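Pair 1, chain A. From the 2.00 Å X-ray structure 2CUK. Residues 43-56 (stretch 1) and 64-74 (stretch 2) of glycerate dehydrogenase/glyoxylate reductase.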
# COMPACT_ATOMS: atom_id res chain seq x y z
N GLY A 43 14.28 31.77 -29.04
CA GLY A 43 15.14 32.67 -28.29
C GLY A 43 15.73 32.05 -27.03
O GLY A 43 16.64 32.61 -26.43
N ALA A 44 15.22 30.89 -26.64
CA ALA A 44 15.70 30.21 -25.44
C ALA A 44 16.97 29.40 -25.69
O ALA A 44 17.08 28.70 -26.70
CB ALA A 44 14.61 29.30 -24.88
N VAL A 45 17.91 29.48 -24.77
CA VAL A 45 19.16 28.74 -24.90
C VAL A 45 19.06 27.38 -24.21
O VAL A 45 19.80 26.46 -24.53
CB VAL A 45 20.34 29.54 -24.28
CG1 VAL A 45 20.16 29.65 -22.77
CG2 VAL A 45 21.65 28.85 -24.61
N GLY A 46 18.13 27.27 -23.26
CA GLY A 46 17.94 26.02 -22.55
C GLY A 46 16.48 25.64 -22.42
O GLY A 46 15.61 26.52 -22.35
N LEU A 47 16.19 24.34 -22.39
CA LEU A 47 14.81 23.87 -22.28
C LEU A 47 14.68 22.66 -21.37
O LEU A 47 15.46 21.71 -21.47
CB LEU A 47 14.26 23.51 -23.67
CG LEU A 47 12.85 22.91 -23.71
CD1 LEU A 47 11.83 23.99 -23.38
CD2 LEU A 47 12.57 22.33 -25.09
N ILE A 48 13.69 22.70 -20.48
CA ILE A 48 13.41 21.59 -19.57
C ILE A 48 11.96 21.20 -19.78
O ILE A 48 11.05 21.79 -19.20
CB ILE A 48 13.60 21.99 -18.09
CG1 ILE A 48 15.04 22.45 -17.85
CG2 ILE A 48 13.27 20.79 -17.20
CD1 ILE A 48 15.26 23.05 -16.48
N PRO A 49 11.71 20.19 -20.64
CA PRO A 49 10.36 19.72 -20.94
C PRO A 49 9.94 18.54 -20.08
O PRO A 49 10.73 18.04 -19.26
CB PRO A 49 10.47 19.33 -22.40
CG PRO A 49 11.81 18.66 -22.42
CD PRO A 49 12.69 19.55 -21.54
N THR A 50 8.70 18.09 -20.28
CA THR A 50 8.14 16.95 -19.57
C THR A 50 7.67 15.95 -20.63
O THR A 50 7.72 16.25 -21.83
CB THR A 50 6.92 17.33 -18.69
OG1 THR A 50 5.86 17.83 -19.52
CG2 THR A 50 7.31 18.39 -17.67
N VAL A 51 7.21 14.79 -20.19
CA VAL A 51 6.72 13.76 -21.11
C VAL A 51 5.49 14.23 -21.90
O VAL A 51 5.14 13.63 -22.91
CB VAL A 51 6.36 12.45 -20.37
CG1 VAL A 51 7.61 11.83 -19.77
CG2 VAL A 51 5.34 12.74 -19.27
N GLU A 52 4.84 15.29 -21.43
CA GLU A 52 3.65 15.83 -22.08
C GLU A 52 3.96 16.83 -23.19
O GLU A 52 3.05 17.33 -23.85
CB GLU A 52 2.74 16.51 -21.05
CG GLU A 52 2.22 15.60 -19.95
CD GLU A 52 1.07 14.72 -20.40
OE1 GLU A 52 1.20 14.07 -21.46
OE2 GLU A 52 0.04 14.66 -19.69
N ASP A 53 5.24 17.12 -23.40
CA ASP A 53 5.66 18.08 -24.42
C ASP A 53 6.37 17.37 -25.58
O ASP A 53 7.38 16.71 -25.37
CB ASP A 53 6.61 19.12 -23.83
CG ASP A 53 6.05 19.79 -22.59
OD1 ASP A 53 5.02 20.49 -22.70
OD2 ASP A 53 6.64 19.61 -21.51
N ARG A 54 5.84 17.54 -26.78
CA ARG A 54 6.41 16.95 -27.97
C ARG A 54 7.54 17.83 -28.47
O ARG A 54 7.34 18.89 -29.05
CB ARG A 54 5.32 16.85 -29.04
CG ARG A 54 5.73 15.97 -30.22
CD ARG A 54 6.56 14.76 -29.77
NE ARG A 54 5.98 13.52 -30.30
CZ ARG A 54 5.45 12.66 -29.41
NH1 ARG A 54 5.46 12.95 -28.12
NH2 ARG A 54 4.93 11.51 -29.84
N ILE A 55 8.79 17.42 -28.26
CA ILE A 55 9.93 18.21 -28.70
C ILE A 55 10.47 17.65 -30.01
O ILE A 55 11.40 16.83 -30.02
CB ILE A 55 11.05 18.20 -27.63
CG1 ILE A 55 10.47 18.59 -26.27
CG2 ILE A 55 12.15 19.17 -28.02
CD1 ILE A 55 9.78 19.95 -26.24
N ASP A 56 9.87 18.08 -31.12
CA ASP A 56 10.27 17.62 -32.45
C ASP A 56 11.16 18.63 -33.17
O ASP A 56 11.57 19.64 -32.60
CB ASP A 56 9.02 17.34 -33.30
CG ASP A 56 8.04 18.50 -33.30
OD1 ASP A 56 8.49 19.66 -33.16
OD2 ASP A 56 6.83 18.25 -33.46
N LYS A 64 15.78 28.82 -32.48
CA LYS A 64 17.07 29.15 -33.07
C LYS A 64 18.08 29.54 -31.99
O LYS A 64 18.04 30.64 -31.45
CB LYS A 64 16.90 30.30 -34.07
CG LYS A 64 16.14 31.50 -33.51
CD LYS A 64 15.05 31.97 -34.47
CE LYS A 64 14.21 33.08 -33.85
NZ LYS A 64 15.01 34.30 -33.51
N GLY A 65 18.98 28.61 -31.67
CA GLY A 65 19.99 28.89 -30.66
C GLY A 65 19.89 28.01 -29.43
O GLY A 65 20.59 28.24 -28.44
N LEU A 66 19.02 27.00 -29.48
CA LEU A 66 18.84 26.08 -28.35
C LEU A 66 20.10 25.22 -28.22
O LEU A 66 20.55 24.63 -29.19
CB LEU A 66 17.62 25.19 -28.59
CG LEU A 66 17.20 24.23 -27.47
CD1 LEU A 66 16.79 25.02 -26.24
CD2 LEU A 66 16.05 23.37 -27.95
N LYS A 67 20.65 25.16 -27.01
CA LYS A 67 21.87 24.38 -26.77
C LYS A 67 21.64 23.06 -26.06
O LYS A 67 22.36 22.09 -26.28
CB LYS A 67 22.87 25.20 -25.95
CG LYS A 67 23.29 26.52 -26.59
CD LYS A 67 24.32 27.26 -25.75
CE LYS A 67 25.71 26.63 -25.84
NZ LYS A 67 25.77 25.25 -25.30
N VAL A 68 20.62 23.00 -25.20
CA VAL A 68 20.37 21.78 -24.45
C VAL A 68 18.91 21.55 -24.10
O VAL A 68 18.17 22.48 -23.78
CB VAL A 68 21.18 21.77 -23.14
CG1 VAL A 68 20.83 22.99 -22.31
CG2 VAL A 68 20.90 20.49 -22.36
N ILE A 69 18.52 20.29 -24.16
CA ILE A 69 17.18 19.87 -23.80
C ILE A 69 17.38 18.95 -22.59
O ILE A 69 17.72 17.78 -22.75
CB ILE A 69 16.49 19.08 -24.93
CG1 ILE A 69 16.33 19.97 -26.17
CG2 ILE A 69 15.13 18.58 -24.47
CD1 ILE A 69 15.73 19.25 -27.36
N ALA A 70 17.22 19.50 -21.39
CA ALA A 70 17.38 18.73 -20.17
C ALA A 70 16.01 18.21 -19.74
O ALA A 70 15.24 18.91 -19.08
CB ALA A 70 17.98 19.61 -19.07
N CYS A 71 15.72 16.98 -20.14
CA CYS A 71 14.45 16.35 -19.83
C CYS A 71 14.17 16.12 -18.36
O CYS A 71 15.02 15.65 -17.61
CB CYS A 71 14.35 15.00 -20.56
SG CYS A 71 14.33 15.15 -22.35
N TYR A 72 12.95 16.46 -17.96
CA TYR A 72 12.50 16.26 -16.59
C TYR A 72 11.81 14.90 -16.62
O TYR A 72 10.59 14.81 -16.49
CB TYR A 72 11.51 17.36 -16.19
CG TYR A 72 11.06 17.30 -14.74
CD1 TYR A 72 11.95 17.58 -13.70
CD2 TYR A 72 9.76 16.92 -14.41
CE1 TYR A 72 11.55 17.49 -12.36
CE2 TYR A 72 9.35 16.82 -13.07
CZ TYR A 72 10.25 17.11 -12.06
OH TYR A 72 9.85 16.99 -10.74
N SER A 73 12.60 13.85 -16.84
CA SER A 73 12.11 12.48 -16.91
C SER A 73 13.26 11.54 -17.28
O SER A 73 14.33 12.00 -17.70
CB SER A 73 11.01 12.36 -17.97
OG SER A 73 11.48 12.77 -19.25
N VAL A 74 13.04 10.24 -17.12
CA VAL A 74 14.05 9.25 -17.47
C VAL A 74 13.85 8.86 -18.94
O VAL A 74 14.81 8.69 -19.69
CB VAL A 74 13.96 7.98 -16.58
CG1 VAL A 74 12.56 7.38 -16.64
CG2 VAL A 74 14.99 6.95 -17.03
O HOH W 1 8.07 14.37 -17.42

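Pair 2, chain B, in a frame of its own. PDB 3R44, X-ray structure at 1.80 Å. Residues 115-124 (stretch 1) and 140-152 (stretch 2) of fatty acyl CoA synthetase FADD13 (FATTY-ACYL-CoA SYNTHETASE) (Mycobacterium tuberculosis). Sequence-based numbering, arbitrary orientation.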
# COMPACT_ATOMS: atom_id res chain seq x y z
N GLY B 115 -8.88 -19.73 1.47
CA GLY B 115 -9.29 -21.00 0.87
C GLY B 115 -8.68 -21.15 -0.51
O GLY B 115 -9.34 -21.70 -1.46
N SER B 116 -7.44 -20.66 -0.64
CA SER B 116 -6.69 -20.77 -1.89
C SER B 116 -6.62 -22.22 -2.31
O SER B 116 -6.34 -23.12 -1.50
CB SER B 116 -5.26 -20.25 -1.81
OG SER B 116 -5.29 -18.84 -1.65
N LYS B 117 -6.82 -22.41 -3.60
CA LYS B 117 -6.78 -23.74 -4.21
C LYS B 117 -5.41 -24.07 -4.77
O LYS B 117 -4.97 -25.20 -4.76
CB LYS B 117 -7.83 -23.76 -5.31
CG LYS B 117 -8.07 -25.06 -6.01
CD LYS B 117 -9.38 -24.95 -6.84
CE LYS B 117 -9.65 -26.24 -7.61
NZ LYS B 117 -9.67 -27.45 -6.72
N VAL B 118 -4.73 -23.07 -5.32
CA VAL B 118 -3.46 -23.24 -5.98
C VAL B 118 -2.53 -22.23 -5.38
O VAL B 118 -2.95 -21.10 -5.15
CB VAL B 118 -3.61 -23.01 -7.51
CG1 VAL B 118 -2.25 -22.88 -8.22
CG2 VAL B 118 -4.45 -24.18 -8.14
N VAL B 119 -1.30 -22.63 -5.12
CA VAL B 119 -0.28 -21.73 -4.62
C VAL B 119 0.88 -21.71 -5.59
O VAL B 119 1.45 -22.77 -5.89
CB VAL B 119 0.18 -22.14 -3.22
CG1 VAL B 119 1.33 -21.23 -2.74
CG2 VAL B 119 -1.08 -22.09 -2.25
N ILE B 120 1.17 -20.54 -6.13
CA ILE B 120 2.29 -20.38 -7.06
C ILE B 120 3.40 -19.61 -6.33
O ILE B 120 3.16 -18.48 -5.88
CB ILE B 120 1.87 -19.69 -8.35
CG1 ILE B 120 0.76 -20.49 -9.05
CG2 ILE B 120 3.11 -19.59 -9.28
CD1 ILE B 120 0.22 -19.83 -10.20
N TYR B 121 4.58 -20.22 -6.18
CA TYR B 121 5.63 -19.62 -5.39
C TYR B 121 6.98 -19.54 -6.06
O TYR B 121 7.40 -20.41 -6.85
CB TYR B 121 5.77 -20.32 -4.05
CG TYR B 121 6.24 -21.75 -4.12
CD1 TYR B 121 7.60 -22.07 -3.95
CD2 TYR B 121 5.36 -22.77 -4.37
CE1 TYR B 121 8.02 -23.39 -4.01
CE2 TYR B 121 5.77 -24.07 -4.45
CZ TYR B 121 7.08 -24.38 -4.26
OH TYR B 121 7.42 -25.73 -4.33
N GLY B 122 7.67 -18.48 -5.68
CA GLY B 122 8.97 -18.20 -6.20
C GLY B 122 10.00 -18.95 -5.42
O GLY B 122 9.75 -19.41 -4.29
N ALA B 123 11.18 -19.06 -6.01
CA ALA B 123 12.27 -19.76 -5.38
C ALA B 123 12.68 -19.17 -4.01
O ALA B 123 12.89 -19.94 -3.05
CB ALA B 123 13.50 -19.88 -6.38
N PRO B 124 12.73 -17.82 -3.88
CA PRO B 124 13.00 -17.28 -2.54
C PRO B 124 11.97 -17.69 -1.47
O PRO B 124 12.28 -17.60 -0.30
CB PRO B 124 12.91 -15.78 -2.76
CG PRO B 124 13.33 -15.60 -4.21
CD PRO B 124 12.63 -16.75 -4.88
N GLY B 140 -6.05 -26.87 3.95
CA GLY B 140 -6.67 -28.03 3.33
C GLY B 140 -7.27 -27.83 1.95
O GLY B 140 -7.57 -28.81 1.26
N THR B 141 -7.49 -26.57 1.58
CA THR B 141 -8.04 -26.19 0.28
C THR B 141 -6.99 -26.26 -0.84
O THR B 141 -7.36 -26.31 -2.01
CB THR B 141 -8.66 -24.76 0.34
OG1 THR B 141 -7.65 -23.82 0.79
CG2 THR B 141 -9.85 -24.73 1.32
N VAL B 142 -5.69 -26.22 -0.50
CA VAL B 142 -4.63 -26.16 -1.51
C VAL B 142 -4.48 -27.54 -2.17
O VAL B 142 -4.07 -28.48 -1.53
CB VAL B 142 -3.28 -25.70 -0.95
CG1 VAL B 142 -2.28 -25.63 -2.08
CG2 VAL B 142 -3.41 -24.27 -0.25
N THR B 143 -4.85 -27.64 -3.44
CA THR B 143 -4.71 -28.89 -4.19
C THR B 143 -3.42 -28.87 -5.02
O THR B 143 -2.94 -29.90 -5.48
CB THR B 143 -6.00 -29.15 -5.08
OG1 THR B 143 -6.15 -28.10 -6.05
CG2 THR B 143 -7.27 -29.21 -4.20
N ASP B 144 -2.82 -27.69 -5.18
CA ASP B 144 -1.63 -27.57 -6.01
C ASP B 144 -0.62 -26.58 -5.47
O ASP B 144 -0.97 -25.45 -5.18
CB ASP B 144 -2.06 -27.20 -7.42
CG ASP B 144 -2.47 -28.40 -8.22
OD1 ASP B 144 -1.60 -29.28 -8.43
OD2 ASP B 144 -3.67 -28.51 -8.58
N TRP B 145 0.63 -27.02 -5.32
CA TRP B 145 1.74 -26.12 -4.99
C TRP B 145 2.75 -26.06 -6.15
O TRP B 145 3.37 -27.07 -6.47
CB TRP B 145 2.42 -26.59 -3.73
CG TRP B 145 1.52 -26.93 -2.57
CD1 TRP B 145 0.81 -28.07 -2.38
CD2 TRP B 145 1.29 -26.11 -1.42
NE1 TRP B 145 0.12 -28.01 -1.17
CE2 TRP B 145 0.41 -26.81 -0.57
CE3 TRP B 145 1.73 -24.83 -1.04
CZ2 TRP B 145 -0.04 -26.28 0.65
CZ3 TRP B 145 1.28 -24.31 0.18
CH2 TRP B 145 0.41 -25.03 1.00
N ILE B 146 2.87 -24.91 -6.79
CA ILE B 146 3.53 -24.82 -8.08
C ILE B 146 4.69 -23.87 -7.89
O ILE B 146 4.47 -22.67 -7.75
CB ILE B 146 2.59 -24.28 -9.21
CG1 ILE B 146 1.29 -25.11 -9.32
CG2 ILE B 146 3.28 -24.36 -10.55
CD1 ILE B 146 1.53 -26.58 -9.73
N GLY B 147 5.91 -24.40 -7.92
CA GLY B 147 7.11 -23.55 -7.77
C GLY B 147 7.57 -23.03 -9.11
O GLY B 147 6.97 -23.32 -10.15
N ALA B 148 8.62 -22.22 -9.07
CA ALA B 148 9.17 -21.57 -10.28
C ALA B 148 9.47 -22.45 -11.50
O ALA B 148 9.16 -22.06 -12.63
CB ALA B 148 10.45 -20.76 -9.90
N ASP B 149 10.07 -23.61 -11.27
CA ASP B 149 10.53 -24.49 -12.35
C ASP B 149 9.30 -25.11 -13.04
O ASP B 149 9.21 -25.10 -14.28
CB ASP B 149 11.44 -25.61 -11.81
CG ASP B 149 12.92 -25.14 -11.54
OD1 ASP B 149 13.32 -23.98 -11.89
OD2 ASP B 149 13.67 -25.97 -10.98
N SER B 150 8.37 -25.60 -12.23
CA SER B 150 7.09 -26.14 -12.71
C SER B 150 6.27 -25.12 -13.48
O SER B 150 5.70 -25.45 -14.51
CB SER B 150 6.24 -26.65 -11.56
OG SER B 150 6.96 -27.62 -10.84
N LEU B 151 6.18 -23.89 -12.97
CA LEU B 151 5.43 -22.86 -13.68
C LEU B 151 6.05 -22.59 -15.06
O LEU B 151 5.34 -22.49 -16.07
CB LEU B 151 5.32 -21.57 -12.84
CG LEU B 151 4.66 -20.39 -13.57
CD1 LEU B 151 3.22 -20.67 -13.89
CD2 LEU B 151 4.80 -19.08 -12.76
N ALA B 152 7.37 -22.48 -15.11
CA ALA B 152 8.05 -22.15 -16.38
C ALA B 152 7.84 -23.28 -17.40
O ALA B 152 7.64 -23.00 -18.58
CB ALA B 152 9.56 -21.93 -16.16
O HOH W 2 6.53 -27.51 -5.97

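Pair 1 and pair 2 each bring two short parallel strands side by side, and the N, CA and C atoms of 14 central residues superpose with an RMSD of 0.6 Å. The strand axes approach to 4.8 Å at 20° in pair 1 and to 4.7 Å at 14° in pair 2, and the buried surfaces are nearly equal, 739 and 749 Å².

The backbone ladder is the common core. In pair 1, Lys A67 N donates to Val A45 O (2.9 Å), Leu A47 N to Val A68 O (3.1 Å) and Ala A70 N to Leu A47 O (2.8 Å). At the matching positions of pair 2, Thr B143 N donates to Lys B117 O (2.8 Å), Val B119 N to Asp B144 O (2.8 Å) and Ile B146 N to Val B119 O (2.7 Å). As is usual in parallel pairing, Leu A47 and its match Val B119 use both N and O to reach two residues of the partner strand. In pair 1 Tyr A72 N also donates to Pro A49 O (3.0 Å). In pair 2 Tyr B121, which matches Pro A49, donates its N to Ile B146 O (2.9 Å), a bond closed to proline, which has no amide hydrogen.

Leu A47 and Val B119 are both well covered by the other stretch (61 and 71 Å²). Leu A66, longer than its match Val B142, brings CD1 to 3.9 Å from Leu A47 CB; in pair 2 both partners are valines, and Val B119 CG2 lies 3.7 Å from Val B142 CG1. Val B119 CB also lies 3.8 Å from CE3 of Trp B145, the residue that matches Ile A69. In pair 1 that isoleucine instead packs its CG2 against Pro A49 CG (3.9 Å) and its CD1 against Ile A55 CG2 (3.6 Å).

On the other face, Gly A46 matches Val B118. The glycine adds no side chain beside Val A68, while Val B118 sets CG2 3.9 Å from Asp B144 CB and CG1 4.3 Å from Ile B146 CG1. At the next but one position, Ile A48 and Ile B120 share rotamers (m, t). Ile A48 CG1 meets the small Ala A70 CB at 4.3 Å, and Ile B120 CG1 meets the branched Ile B146 CB at 4.2 Å.

The clearest divergence is at Pro A49 and Tyr B121. The compact proline ring places CG 4.3 Å from Cys A71 SG. The tyrosine, with chi1 in p, lays a ring face over Gly B147, whose CA is 3.6 Å from the Tyr B121 ring centroid; a CB there would come within 3.1 Å of Tyr B121 CZ, so glycine suits the place.

At the opening end, Gly A65 has a phi of 116° and backbone angles that themselves call for glycine. Its match, Thr B141, has a negative phi and carries a side chain directed toward the other stretch, where OG1 donates to Ser B116 O (2.7 Å). The matching carbonyl, Ala A44 O, has no hydrogen-bond partner, only a CA-H...O contact from Leu A66 CA (3.6 Å).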